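Local coordinates for hypothetical protein (PDB 2IAY), which is of unknown function but may have a role in amino-acid metabolism and represents the DUF1831 family, at residues Y17-T22 with L59-N64; R45-T50 with R99-N104; M72-G77 with A83-N88. One frame throughout, in Å; residues are numbered along the deposited sequence. Where two conformers were deposited one is given.

How the contacts relate
The three contacts share one four-stranded antiparallel sheet, in which strands 41-47, 57-63 and 70-76 lie side by side. Contact 1 joins strand 57-63 to strand 17-19 of the three-stranded sheet, contact 2 lays helix 92-107 against strand 41-47, and contact 3 ties the loop after strand 70-76 to that outermost strand. Contact 1 lies about 16 Å from contact 2 and about 17 Å from contact 3, centre to centre, on the other side of the chain's centre from both; contacts 2 and 3 are about 12 Å apart. Along the chain, contacts 1 and 2 interlock, with contact 3 between the halves of contact 2. The larger sheet thus meets the smaller sheet, helix and loop in one core.

Contact 1: Y17-T22 with L59-N64; sequences YTLSPT and LKMTVN
Leu19, Met61 and Val63 make the whole of this contact, a small apolar junction in which a single leucine answers two residues of strand 57-63. Along 17-22, Tyr17 comes first and turns its ring to other parts of the same core: it packs on Leu102 and Met72, and its hydroxyl makes a weak hydrogen bond to Arg99. Leu19 follows, two residues on. Its CG stands anti to the backbone N (chi1 -176°), which carries the branched end across to the larger sheet, although the CA atoms of Leu19 and Val63 stay 8.8 Å apart. One methyl does the touching on the leucine side: CD1 of Leu19 lies 4.3 Å from CG2 of Val63 and 4.4 Å from CE of Met61. Met61, a selenomethionine, brings its end methyl there through a nearly extended chain, while Val63 offers a short branch from the same face of its strand. These are loose van der Waals approaches between buried groups. Beyond Leu19 the strand gives way to an ST turn, in which Ser20 OG accepts from the backbone N of Thr22 at 3.0 Å. The hydroxyls of Ser20 and Thr22 are also hydrogen-bonded to the two carboxylate oxygens of Asp109, fixing the turn just after the leucine. Leu19 and Met61 also pack on Phe70, and Met61 on Phe105 of helix 92-107, so the three- and four-stranded antiparallel sheets share one hydrophobic core.

Contact 2: R45-T50 with R99-N104; sequences RSLDPT and RYILAN. With GOL (glycerol), chain C.
A small apolar helix-on-sheet contact sets Ile101 of helix 92-107 against Arg45 and Leu47 of strand 41-47, towards the margin of the core, where one partner is buried and another exposed. Its focus is the end methyl of the isoleucine. CD1 of Ile101 lies 3.8 Å from CB of Arg45 and 3.9 Å from CD2 of Leu47, so it meets residues i and i+2 of the strand. The isoleucine reaches them through a nearly extended CG1 branch (chi2 160°), and its other branch, CG2, is turned to Leu59 on the next strand. Arg45 takes part through its aliphatic root alone: CG of Arg45 is 4.0 Å from CD1 of Ile101, and a bend at chi2 (-70°) leads the rest of the chain onward to a guanidinium group that stays outside the contact. This is the helix layer of an alpha+beta arrangement, lying on one face of an antiparallel sheet. Ser46, between the two strand partners, has its CB directed away from the helix. It holds a glycerol, probably from the crystallisation liquor: Ser46 N donates to glycerol O3 at 2.9 Å in an almost straight bond (177°), and Ser46 OG shares a hydrogen bond of 2.8 Å with glycerol O2. Lys58 binds the same glycerol. Further along, the backbone N of Asp48 is hydrogen-bonded to OE1 of Gln97, a second tie between this strand region and the helix.

Contact 3: M72-G77 with A83-N88; sequences MTTVTG and ANIFKN
Thr74 and Ala83 are joined twice by hydrogen bonds, once through the backbone and once through the threonine hydroxyl. Ala83 N donates to Thr74 O at 3.0 Å; in return Thr74 OG1 donates to Ala83 O at 2.8 Å, approaching from above the carbonyl plane, 40° out of it. The hydroxyl gets there because OG1 sits between the backbone N and the carbonyl carbon (chi1 49°). A water extends the link: it donates to Thr74 OG1 at 2.8 Å and accepts from Ile85 N at 2.9 Å, so the hydroxyl both gives and receives. With a valine in place of Thr74, Ala83 O and the water would probably each lose a partner, leaving the backbone bond as the one direct hydrogen bond between strand residue and Ala83.

The apolar contacts are modest. CB of Ala83 rests over the strand backbone, 3.7 Å from C of Val75, with the methyl CG2 of Thr76 beside it. Ile85 brings CG2 to within 4.2 Å of CB of Thr74, and its CG1 lies over one face of the Phe86 ring, towards the rim.

Within the loop, Asn84 OD1 accepts from two backbone nitrogens: Phe86 N, in the carbonyl plane, and Lys87 N, from above it. The first bond makes an Asx turn, and both together an Asx motif just past the attachment.

Strand 70-76 is outermost in its sheet, and Thr73 and Val75 bond inward to strand 57-63. The carbonyl and hydroxyl of Thr74 are therefore met by the backbone of Ala83 and a water instead of a further strand.

Contact 1: Y17-T22 with L59-N64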
ATOM      1  N   TYR A  17       3.023  -7.407   5.592  1.00  8.62           N
ATOM      2  CA  TYR A  17       3.830  -7.229   4.397  1.00  8.84           C
ATOM      3  C   TYR A  17       5.183  -6.700   4.816  1.00  8.65           C
ATOM      4  O   TYR A  17       5.292  -5.849   5.699  1.00 10.08           O
ATOM      5  CB  TYR A  17       3.136  -6.258   3.412  1.00  7.64           C
ATOM      6  CG  TYR A  17       1.936  -6.879   2.792  1.00  8.19           C
ATOM      7  CD1 TYR A  17       0.693  -6.761   3.383  1.00  9.34           C
ATOM      8  CD2 TYR A  17       2.042  -7.612   1.624  1.00  9.44           C
ATOM      9  CE1 TYR A  17      -0.415  -7.358   2.827  1.00  9.75           C
ATOM     10  CE2 TYR A  17       0.930  -8.188   1.065  1.00 10.93           C
ATOM     11  CZ  TYR A  17      -0.290  -8.078   1.693  1.00 10.69           C
ATOM     12  OH  TYR A  17      -1.408  -8.669   1.163  1.00 14.71           O
ATOM     13  N   THR A  18       6.224  -7.220   4.167  1.00  7.74           N
ATOM     14  CA  THR A  18       7.596  -6.824   4.400  1.00  8.04           C
ATOM     15  C   THR A  18       8.186  -6.209   3.160  1.00  8.37           C
ATOM     16  O   THR A  18       8.027  -6.707   2.058  1.00  9.16           O
ATOM     17  CB  THR A  18       8.395  -8.075   4.768  1.00  9.66           C
ATOM     18  OG1 THR A  18       7.854  -8.624   5.970  1.00 10.80           O
ATOM     19  CG2 THR A  18       9.884  -7.781   5.013  1.00 11.13           C
ATOM     20  N   LEU A  19       8.917  -5.123   3.326  1.00  8.81           N
ATOM     21  CA  LEU A  19       9.613  -4.490   2.211  1.00  8.08           C
ATOM     22  C   LEU A  19      10.779  -5.379   1.796  1.00  9.37           C
ATOM     23  O   LEU A  19      11.553  -5.787   2.615  1.00 11.60           O
ATOM     24  CB  LEU A  19      10.096  -3.106   2.633  1.00  9.56           C
ATOM     25  CG  LEU A  19      10.775  -2.250   1.547  1.00  8.18           C
ATOM     26  CD1 LEU A  19       9.796  -1.841   0.450  1.00 10.42           C
ATOM     27  CD2 LEU A  19      11.452  -1.041   2.142  1.00  9.72           C
ATOM     28  N   SER A  20      10.912  -5.637   0.514  1.00  8.77           N
ATOM     29  CA  SER A  20      12.017  -6.428   0.041  1.00  8.56           C
ATOM     30  C   SER A  20      13.326  -5.734   0.338  1.00  8.28           C
ATOM     31  O   SER A  20      13.494  -4.567   0.016  1.00  8.91           O
ATOM     32  CB  SER A  20      11.945  -6.692  -1.444  1.00  8.96           C
ATOM     33  OG  SER A  20      13.173  -7.276  -1.829  1.00 10.51           O
ATOM     34  N   PRO A  21      14.330  -6.480   0.866  1.00  8.87           N
ATOM     35  CA  PRO A  21      15.642  -5.903   1.104  1.00  9.22           C
ATOM     36  C   PRO A  21      16.409  -5.609  -0.194  1.00 10.72           C
ATOM     37  O   PRO A  21      17.472  -5.015  -0.134  1.00 13.70           O
ATOM     38  CB  PRO A  21      16.349  -6.961   1.945  1.00 12.03           C
ATOM     39  CG  PRO A  21      15.722  -8.233   1.552  1.00 13.90           C
ATOM     40  CD  PRO A  21      14.256  -7.875   1.323  1.00 11.30           C
ATOM     41  N   THR A  22      15.855  -6.039  -1.323  1.00 10.15           N
ATOM     42  CA  THR A  22      16.460  -5.828  -2.631  1.00 10.67           C
ATOM     43  C   THR A  22      15.594  -4.961  -3.528  1.00 10.78           C
ATOM     44  O   THR A  22      15.812  -4.925  -4.739  1.00 12.06           O
ATOM     45  CB  THR A  22      16.762  -7.179  -3.316  1.00 10.76           C
ATOM     46  OG1 THR A  22      15.578  -7.988  -3.390  1.00 12.27           O
ATOM     47  CG2 THR A  22      17.815  -7.919  -2.536  1.00 14.27           C
ATOM     48  N   LEU A  59      -5.815   2.832  -0.845  1.00  7.71           N
ATOM     49  CA  LEU A  59      -4.565   2.236  -0.427  1.00  7.14           C
ATOM     50  C   LEU A  59      -3.454   3.249  -0.722  1.00  7.01           C
ATOM     51  O   LEU A  59      -3.352   3.744  -1.832  1.00  7.95           O
ATOM     52  CB  LEU A  59      -4.321   0.988  -1.263  1.00  8.02           C
ATOM     53  CG  LEU A  59      -2.963   0.321  -1.107  1.00 10.49           C
ATOM     54  CD1 LEU A  59      -2.698  -0.189   0.340  1.00  9.73           C
ATOM     55  CD2 LEU A  59      -2.864  -0.792  -2.121  1.00 14.53           C
ATOM     56  N   LYS A  60      -2.655   3.569   0.297  1.00  7.37           N
ATOM     57  CA  LYS A  60      -1.520   4.449   0.163  1.00  8.61           C
ATOM     58  C   LYS A  60      -0.246   3.759   0.637  1.00  8.38           C
ATOM     59  O   LYS A  60      -0.230   3.143   1.702  1.00  9.64           O
ATOM     60  CB  LYS A  60      -1.752   5.735   0.959  1.00  9.55           C
ATOM     61  CG  LYS A  60      -2.964   6.516   0.506  1.00 12.74           C
ATOM     62  CD  LYS A  60      -3.167   7.839   1.234  1.00 17.57           C
ATOM     63  CE  LYS A  60      -2.079   8.835   0.912  1.00 28.59           C
HETATM   64  N   MSE A  61       0.842   3.892  -0.135  1.00  8.53           N
HETATM   65  CA  MSE A  61       2.126   3.377   0.280  1.00  7.89           C
HETATM   66  C   MSE A  61       3.212   4.393  -0.057  1.00  7.90           C
HETATM   67  O   MSE A  61       3.194   5.003  -1.128  1.00  9.23           O
HETATM   68  CB  MSE A  61       2.441   2.055  -0.435  1.00  8.22           C
HETATM   69  CG  MSE A  61       3.791   1.444  -0.077  1.00  7.53           C
HETATM   70 SE   MSE A  61       3.889  -0.403  -0.649  0.75 12.60          SE
HETATM   71  CE  MSE A  61       5.819  -0.537  -0.802  1.00  9.05           C
ATOM     72  N   THR A  62       4.162   4.539   0.861  1.00  7.20           N
ATOM     73  CA  THR A  62       5.367   5.372   0.640  1.00  7.44           C
ATOM     74  C   THR A  62       6.586   4.564   1.011  1.00  7.34           C
ATOM     75  O   THR A  62       6.624   3.969   2.065  1.00  8.26           O
ATOM     76  CB  THR A  62       5.321   6.678   1.461  1.00  9.19           C
ATOM     77  OG1 THR A  62       4.179   7.421   1.068  1.00 15.60           O
ATOM     78  CG2 THR A  62       6.541   7.539   1.200  1.00 11.15           C
ATOM     79  N   VAL A  63       7.589   4.591   0.164  1.00  6.94           N
ATOM     80  CA  VAL A  63       8.911   4.065   0.470  1.00  6.63           C
ATOM     81  C   VAL A  63       9.878   5.206   0.696  1.00  6.71           C
ATOM     82  O   VAL A  63       9.864   6.187  -0.059  1.00  7.14           O
ATOM     83  CB  VAL A  63       9.443   3.144  -0.671  1.00  6.68           C
ATOM     84  CG1 VAL A  63      10.817   2.549  -0.357  1.00  8.04           C
ATOM     85  CG2 VAL A  63       8.450   1.989  -0.968  1.00  8.19           C
ATOM     86  N   ASN A  64      10.687   5.112   1.741  1.00  6.18           N
ATOM     87  CA  ASN A  64      11.609   6.200   2.045  1.00  6.95           C
ATOM     88  C   ASN A  64      12.678   6.364   0.958  1.00  7.58           C
ATOM     89  O   ASN A  64      12.895   5.488   0.106  1.00  6.98           O
ATOM     90  CB  ASN A  64      12.169   6.094   3.469  1.00  7.39           C
ATOM     91  CG  ASN A  64      13.082   4.930   3.694  1.00  8.00           C
ATOM     92  OD1 ASN A  64      13.528   4.257   2.778  1.00  9.86           O
ATOM     93  ND2 ASN A  64      13.394   4.678   4.984  1.00 11.26           N
TER

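Contact 2: R45-T50 with R99-N104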
ATOM      1  N   ARG A  45      -3.978   4.136  -4.652  1.00  6.66           N
ATOM      2  CA  ARG A  45      -5.077   3.613  -5.467  1.00  6.93           C
ATOM      3  C   ARG A  45      -6.397   3.668  -4.742  1.00  6.79           C
ATOM      4  O   ARG A  45      -6.469   3.342  -3.574  1.00  7.92           O
ATOM      5  CB  ARG A  45      -4.846   2.162  -5.891  1.00  8.66           C
ATOM      6  CG  ARG A  45      -3.730   1.958  -6.916  1.00  9.83           C
ATOM      7  CD  ARG A  45      -4.104   2.494  -8.292  1.00 10.91           C
ATOM      8  NE  ARG A  45      -3.052   2.246  -9.258  1.00 11.85           N
ATOM      9  CZ  ARG A  45      -2.011   3.033  -9.511  1.00 13.75           C
ATOM     10  NH1 ARG A  45      -1.801   4.154  -8.840  1.00 12.82           N
ATOM     11  NH2 ARG A  45      -1.141   2.684 -10.462  1.00 15.41           N
ATOM     12  N   SER A  46      -7.430   4.070  -5.466  1.00  7.92           N
ATOM     13  CA  SER A  46      -8.804   3.928  -5.019  1.00  7.83           C
ATOM     14  C   SER A  46      -9.214   2.473  -4.949  1.00  7.73           C
ATOM     15  O   SER A  46      -8.764   1.652  -5.722  1.00 10.07           O
ATOM     16  CB  SER A  46      -9.710   4.642  -5.971  1.00 10.21           C
ATOM     17  OG  SER A  46      -9.475   6.004  -5.831  1.00 13.72           O
ATOM     18  N   LEU A  47     -10.053   2.162  -3.988  1.00  7.03           N
ATOM     19  CA  LEU A  47     -10.670   0.868  -3.834  1.00  7.69           C
ATOM     20  C   LEU A  47     -12.192   1.012  -3.805  1.00  7.26           C
ATOM     21  O   LEU A  47     -12.765   1.811  -3.043  1.00  8.37           O
ATOM     22  CB  LEU A  47     -10.228   0.184  -2.546  1.00  7.89           C
ATOM     23  CG  LEU A  47      -8.724   0.023  -2.338  1.00  7.86           C
ATOM     24  CD1 LEU A  47      -8.451  -0.546  -0.946  1.00  9.74           C
ATOM     25  CD2 LEU A  47      -8.068  -0.836  -3.440  1.00  8.90           C
ATOM     26  N   ASP A  48     -12.846   0.179  -4.627  1.00  7.93           N
ATOM     27  CA  ASP A  48     -14.303  -0.005  -4.601  1.00  7.42           C
ATOM     28  C   ASP A  48     -15.106   1.300  -4.630  1.00  7.17           C
ATOM     29  O   ASP A  48     -15.921   1.548  -3.757  1.00  8.72           O
ATOM     30  CB  ASP A  48     -14.698  -0.873  -3.382  1.00  8.12           C
ATOM     31  CG  ASP A  48     -16.120  -1.407  -3.447  1.00  8.96           C
ATOM     32  OD1 ASP A  48     -16.710  -1.394  -4.545  1.00  9.25           O
ATOM     33  OD2 ASP A  48     -16.627  -1.812  -2.383  1.00 12.23           O
ATOM     34  N   PRO A  49     -14.923   2.111  -5.666  1.00  7.55           N
ATOM     35  CA  PRO A  49     -15.747   3.327  -5.782  1.00  8.33           C
ATOM     36  C   PRO A  49     -17.166   3.042  -6.221  1.00  8.24           C
ATOM     37  O   PRO A  49     -17.432   2.033  -6.929  1.00  7.64           O
ATOM     38  CB  PRO A  49     -15.006   4.138  -6.841  1.00  8.60           C
ATOM     39  CG  PRO A  49     -14.406   3.087  -7.722  1.00  9.83           C
ATOM     40  CD  PRO A  49     -13.941   2.017  -6.755  1.00  8.09           C
ATOM     41  N   THR A  50     -18.093   3.928  -5.853  1.00  8.34           N
ATOM     42  CA  THR A  50     -19.426   3.859  -6.345  1.00  7.86           C
ATOM     43  C   THR A  50     -19.650   4.722  -7.598  1.00  7.19           C
ATOM     44  O   THR A  50     -20.605   4.487  -8.300  1.00  7.89           O
ATOM     45  CB  THR A  50     -20.446   4.246  -5.258  1.00 10.35           C
ATOM     46  OG1 THR A  50     -20.028   5.485  -4.675  1.00 11.53           O
ATOM     47  CG2 THR A  50     -20.544   3.142  -4.178  1.00 13.71           C
ATOM     48  N   ARG A  99      -5.723  -6.904  -2.664  1.00  6.73           N
ATOM     49  CA  ARG A  99      -4.847  -8.061  -2.866  1.00  7.06           C
ATOM     50  C   ARG A  99      -4.307  -8.173  -4.282  1.00  6.92           C
ATOM     51  O   ARG A  99      -3.165  -8.563  -4.499  1.00  7.70           O
ATOM     52  CB  ARG A  99      -5.561  -9.341  -2.466  1.00  6.86           C
ATOM     53  CG  ARG A  99      -5.793  -9.532  -0.966  1.00  6.93           C
ATOM     54  CD  ARG A  99      -4.507  -9.594  -0.154  1.00  7.89           C
ATOM     55  NE  ARG A  99      -4.838 -10.132   1.180  1.00  8.34           N
ATOM     56  CZ  ARG A  99      -4.672  -9.547   2.355  1.00  8.10           C
ATOM     57  NH1 ARG A  99      -3.965  -8.448   2.466  1.00  8.58           N
ATOM     58  NH2 ARG A  99      -5.240 -10.075   3.431  1.00  9.02           N
ATOM     59  N   TYR A 100      -5.131  -7.826  -5.267  1.00  7.12           N
ATOM     60  CA  TYR A 100      -4.714  -7.813  -6.654  1.00  6.95           C
ATOM     61  C   TYR A 100      -3.564  -6.827  -6.878  1.00  6.54           C
ATOM     62  O   TYR A 100      -2.592  -7.145  -7.534  1.00  8.08           O
ATOM     63  CB  TYR A 100      -5.954  -7.467  -7.533  1.00  7.94           C
ATOM     64  CG  TYR A 100      -5.683  -7.546  -9.016  1.00  9.50           C
ATOM     65  CD1 TYR A 100      -5.138  -6.491  -9.709  1.00 12.32           C
ATOM     66  CD2 TYR A 100      -5.910  -8.730  -9.699  1.00 12.06           C
ATOM     67  CE1 TYR A 100      -4.854  -6.617 -11.093  1.00 15.51           C
ATOM     68  CE2 TYR A 100      -5.670  -8.859 -11.043  1.00 15.96           C
ATOM     69  CZ  TYR A 100      -5.139  -7.817 -11.719  1.00 14.71           C
ATOM     70  OH  TYR A 100      -4.890  -7.974 -13.049  1.00 21.47           O
ATOM     71  N   ILE A 101      -3.711  -5.621  -6.343  1.00  6.55           N
ATOM     72  CA  ILE A 101      -2.700  -4.609  -6.456  1.00  8.10           C
ATOM     73  C   ILE A 101      -1.399  -5.089  -5.819  1.00  7.45           C
ATOM     74  O   ILE A 101      -0.302  -4.986  -6.399  1.00  9.46           O
ATOM     75  CB  ILE A 101      -3.186  -3.262  -5.824  1.00  8.46           C
ATOM     76  CG1 ILE A 101      -4.340  -2.670  -6.633  1.00  8.40           C
ATOM     77  CG2 ILE A 101      -2.023  -2.269  -5.710  1.00 10.45           C
ATOM     78  CD1 ILE A 101      -5.176  -1.645  -5.860  1.00 10.56           C
ATOM     79  N   LEU A 102      -1.494  -5.573  -4.584  1.00  7.99           N
ATOM     80  CA  LEU A 102      -0.300  -6.001  -3.866  1.00  8.68           C
ATOM     81  C   LEU A 102       0.339  -7.252  -4.433  1.00  8.55           C
ATOM     82  O   LEU A 102       1.530  -7.436  -4.306  1.00  8.72           O
ATOM     83  CB  LEU A 102      -0.586  -6.145  -2.376  1.00  9.44           C
ATOM     84  CG  LEU A 102      -1.034  -4.867  -1.663  1.00 11.01           C
ATOM     85  CD1 LEU A 102      -1.236  -5.104  -0.168  1.00 14.53           C
ATOM     86  CD2 LEU A 102      -0.040  -3.742  -1.895  1.00 12.06           C
ATOM     87  N   ALA A 103      -0.437  -8.096  -5.106  1.00  8.62           N
ATOM     88  CA  ALA A 103       0.126  -9.279  -5.718  1.00  7.77           C
ATOM     89  C   ALA A 103       1.157  -8.886  -6.759  1.00  8.23           C
ATOM     90  O   ALA A 103       2.147  -9.547  -6.923  1.00  8.51           O
ATOM     91  CB  ALA A 103      -0.990 -10.113  -6.393  1.00 10.67           C
ATOM     92  N   ASN A 104       0.934  -7.795  -7.472  1.00  7.69           N
ATOM     93  CA  ASN A 104       1.910  -7.311  -8.426  1.00  8.22           C
ATOM     94  C   ASN A 104       3.233  -6.894  -7.728  1.00  7.55           C
ATOM     95  O   ASN A 104       4.298  -7.079  -8.279  1.00  8.46           O
ATOM     96  CB  ASN A 104       1.384  -6.133  -9.245  1.00  9.33           C
ATOM     97  CG  ASN A 104       0.332  -6.505 -10.233  1.00 11.32           C
ATOM     98  OD1 ASN A 104       0.339  -7.618 -10.763  1.00 12.44           O
ATOM     99  ND2 ASN A 104      -0.528  -5.551 -10.558  1.00 13.67           N
TER
HETATM  100  C1  GOL C 115      -5.250   8.581  -7.207  1.00 25.68           C
HETATM  101  C2  GOL C 115      -5.956   7.255  -6.920  1.00 20.15           C
HETATM  102  O2  GOL C 115      -7.173   7.532  -6.282  1.00 22.25           O
HETATM  103  C3  GOL C 115      -6.119   6.445  -8.199  1.00 19.70           C
HETATM  104  O3  GOL C 115      -6.849   5.232  -8.061  1.00 11.50           O

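Contact 3: M72-G77 with A83-N88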
HETATM    1  N   MSE A  72       2.447   1.965   4.832  1.00  6.18           N
HETATM    2  CA  MSE A  72       1.326   1.556   4.017  1.00  6.99           C
HETATM    3  C   MSE A  72       0.076   1.585   4.866  1.00  7.91           C
HETATM    4  O   MSE A  72       0.088   1.135   6.008  1.00  9.91           O
HETATM    5  CB  MSE A  72       1.559   0.190   3.419  1.00  8.48           C
HETATM    6  CG  MSE A  72       0.463  -0.250   2.455  1.00  7.19           C
HETATM    7 SE   MSE A  72       0.909  -1.945   1.577  0.75 13.74          SE
HETATM    8  CE  MSE A  72       0.831  -3.039   3.131  1.00 12.12           C
ATOM      9  N   THR A  73      -0.987   2.144   4.329  1.00  7.45           N
ATOM     10  CA  THR A  73      -2.237   2.336   5.063  0.50  8.90           C
ATOM     11  C   THR A  73      -3.452   2.186   4.158  1.00  7.87           C
ATOM     12  O   THR A  73      -3.375   2.396   2.970  1.00  8.71           O
ATOM     13  CB  THR A  73      -2.293   3.745   5.713  0.50 10.15           C
ATOM     14  OG1 THR A  73      -2.071   4.753   4.723  0.50 12.06           O
ATOM     15  CG2 THR A  73      -1.236   3.898   6.838  0.50 11.90           C
ATOM     16  N   THR A  74      -4.585   1.846   4.762  1.00  9.74           N
ATOM     17  CA  THR A  74      -5.899   1.963   4.170  1.00  8.43           C
ATOM     18  C   THR A  74      -6.622   3.089   4.853  1.00  8.63           C
ATOM     19  O   THR A  74      -6.702   3.147   6.096  1.00 11.45           O
ATOM     20  CB  THR A  74      -6.705   0.652   4.252  1.00 10.15           C
ATOM     21  OG1 THR A  74      -6.668   0.130   5.593  1.00 10.21           O
ATOM     22  CG2 THR A  74      -6.106  -0.426   3.308  1.00 10.60           C
ATOM     23  N   VAL A  75      -7.190   3.928   4.046  1.00  8.79           N
ATOM     24  CA  VAL A  75      -7.966   5.087   4.519  1.00  9.86           C
ATOM     25  C   VAL A  75      -9.302   5.063   3.813  1.00  9.61           C
ATOM     26  O   VAL A  75      -9.529   4.312   2.876  1.00  9.46           O
ATOM     27  CB  VAL A  75      -7.192   6.397   4.268  1.00 10.89           C
ATOM     28  CG1 VAL A  75      -5.926   6.479   5.138  1.00 13.86           C
ATOM     29  CG2 VAL A  75      -6.834   6.548   2.796  1.00 11.20           C
ATOM     30  N   THR A  76     -10.244   5.872   4.296  1.00 11.04           N
ATOM     31  CA  THR A  76     -11.507   6.000   3.588  1.00 12.12           C
ATOM     32  C   THR A  76     -11.302   6.824   2.304  1.00 12.31           C
ATOM     33  O   THR A  76     -10.198   7.260   2.000  1.00 12.71           O
ATOM     34  CB  THR A  76     -12.593   6.646   4.443  1.00 15.08           C
ATOM     35  OG1 THR A  76     -12.270   8.019   4.574  1.00 17.70           O
ATOM     36  CG2 THR A  76     -12.706   6.000   5.808  1.00 15.42           C
ATOM     37  N   GLY A  77     -12.368   7.005   1.519  1.00 13.89           N
ATOM     38  CA  GLY A  77     -12.289   7.752   0.283  1.00 13.80           C
ATOM     39  C   GLY A  77     -11.869   9.203   0.404  1.00 14.41           C
ATOM     40  O   GLY A  77     -11.478   9.800  -0.591  1.00 17.80           O
ATOM     41  N   ALA A  83      -9.009   3.355   7.971  1.00 11.33           N
ATOM     42  CA  ALA A  83     -10.060   2.404   7.698  1.00 11.37           C
ATOM     43  C   ALA A  83      -9.536   1.016   7.930  1.00 12.10           C
ATOM     44  O   ALA A  83      -8.346   0.730   7.731  1.00 12.35           O
ATOM     45  CB  ALA A  83     -10.547   2.540   6.255  1.00 15.28           C
ATOM     46  N   ASN A  84     -10.459   0.143   8.263  1.00 12.43           N
ATOM     47  CA  ASN A  84     -10.216  -1.295   8.449  1.00 12.37           C
ATOM     48  C   ASN A  84     -11.108  -2.015   7.471  1.00 12.12           C
ATOM     49  O   ASN A  84     -12.318  -2.076   7.655  1.00 14.44           O
ATOM     50  CB  ASN A  84     -10.572  -1.685   9.900  1.00 11.91           C
ATOM     51  CG  ASN A  84     -10.286  -3.140  10.242  1.00 14.72           C
ATOM     52  OD1 ASN A  84     -10.379  -4.013   9.386  1.00 14.11           O
ATOM     53  ND2 ASN A  84     -10.023  -3.416  11.526  1.00 15.17           N
ATOM     54  N   ILE A  85     -10.511  -2.509   6.384  1.00 12.32           N
ATOM     55  CA  ILE A  85     -11.313  -3.147   5.344  1.00 13.04           C
ATOM     56  C   ILE A  85     -11.514  -4.640   5.597  1.00 12.45           C
ATOM     57  O   ILE A  85     -12.185  -5.298   4.787  1.00 14.64           O
ATOM     58  CB  ILE A  85     -10.710  -2.827   3.920  1.00 12.90           C
ATOM     59  CG1 ILE A  85      -9.476  -3.634   3.624  1.00 10.35           C
ATOM     60  CG2 ILE A  85     -10.422  -1.338   3.727  1.00 13.88           C
ATOM     61  CD1 ILE A  85      -9.060  -3.573   2.127  1.00 10.86           C
ATOM     62  N   PHE A  86     -10.892  -5.209   6.630  1.00 13.65           N
ATOM     63  CA  PHE A  86     -10.892  -6.690   6.865  1.00 13.28           C
ATOM     64  C   PHE A  86     -11.829  -7.198   7.941  1.00 17.43           C
ATOM     65  O   PHE A  86     -12.306  -8.339   7.859  1.00 17.47           O
ATOM     66  CB  PHE A  86      -9.495  -7.165   7.247  1.00 14.08           C
ATOM     67  CG  PHE A  86      -8.502  -6.934   6.187  1.00 12.99           C
ATOM     68  CD1 PHE A  86      -8.390  -7.810   5.130  1.00 12.60           C
ATOM     69  CD2 PHE A  86      -7.730  -5.799   6.174  1.00 12.84           C
ATOM     70  CE1 PHE A  86      -7.467  -7.593   4.188  1.00 12.81           C
ATOM     71  CE2 PHE A  86      -6.833  -5.587   5.197  1.00 14.21           C
ATOM     72  CZ  PHE A  86      -6.702  -6.483   4.185  1.00 14.34           C
ATOM     73  N   LYS A  87     -12.022  -6.373   8.967  1.00 18.41           N
ATOM     74  CA  LYS A  87     -12.853  -6.727  10.129  1.00 20.63           C
ATOM     75  C   LYS A  87     -14.190  -7.320   9.729  1.00 21.05           C
ATOM     76  O   LYS A  87     -14.939  -6.689   8.970  1.00 19.34           O
ATOM     77  CB  LYS A  87     -13.114  -5.478  10.965  1.00 23.00           C
ATOM     78  N   ASN A  88     -14.454  -8.544  10.222  1.00 19.34           N
ATOM     79  CA  ASN A  88     -15.676  -9.301   9.948  1.00 18.43           C
ATOM     80  C   ASN A  88     -15.941  -9.532   8.465  1.00 14.54           C
ATOM     81  O   ASN A  88     -17.061  -9.844   8.054  1.00 16.32           O
ATOM     82  CB  ASN A  88     -16.853  -8.608  10.609  1.00 20.17           C
ATOM     83  CG  ASN A  88     -16.747  -8.592  12.105  1.00 23.83           C
ATOM     84  OD1 ASN A  88     -16.286  -9.553  12.731  1.00 25.36           O
ATOM     85  ND2 ASN A  88     -17.139  -7.481  12.682  1.00 32.62           N
TER
HETATM   86  O   HOH W   1      -7.652  -2.338   6.309  1.00 10.29           O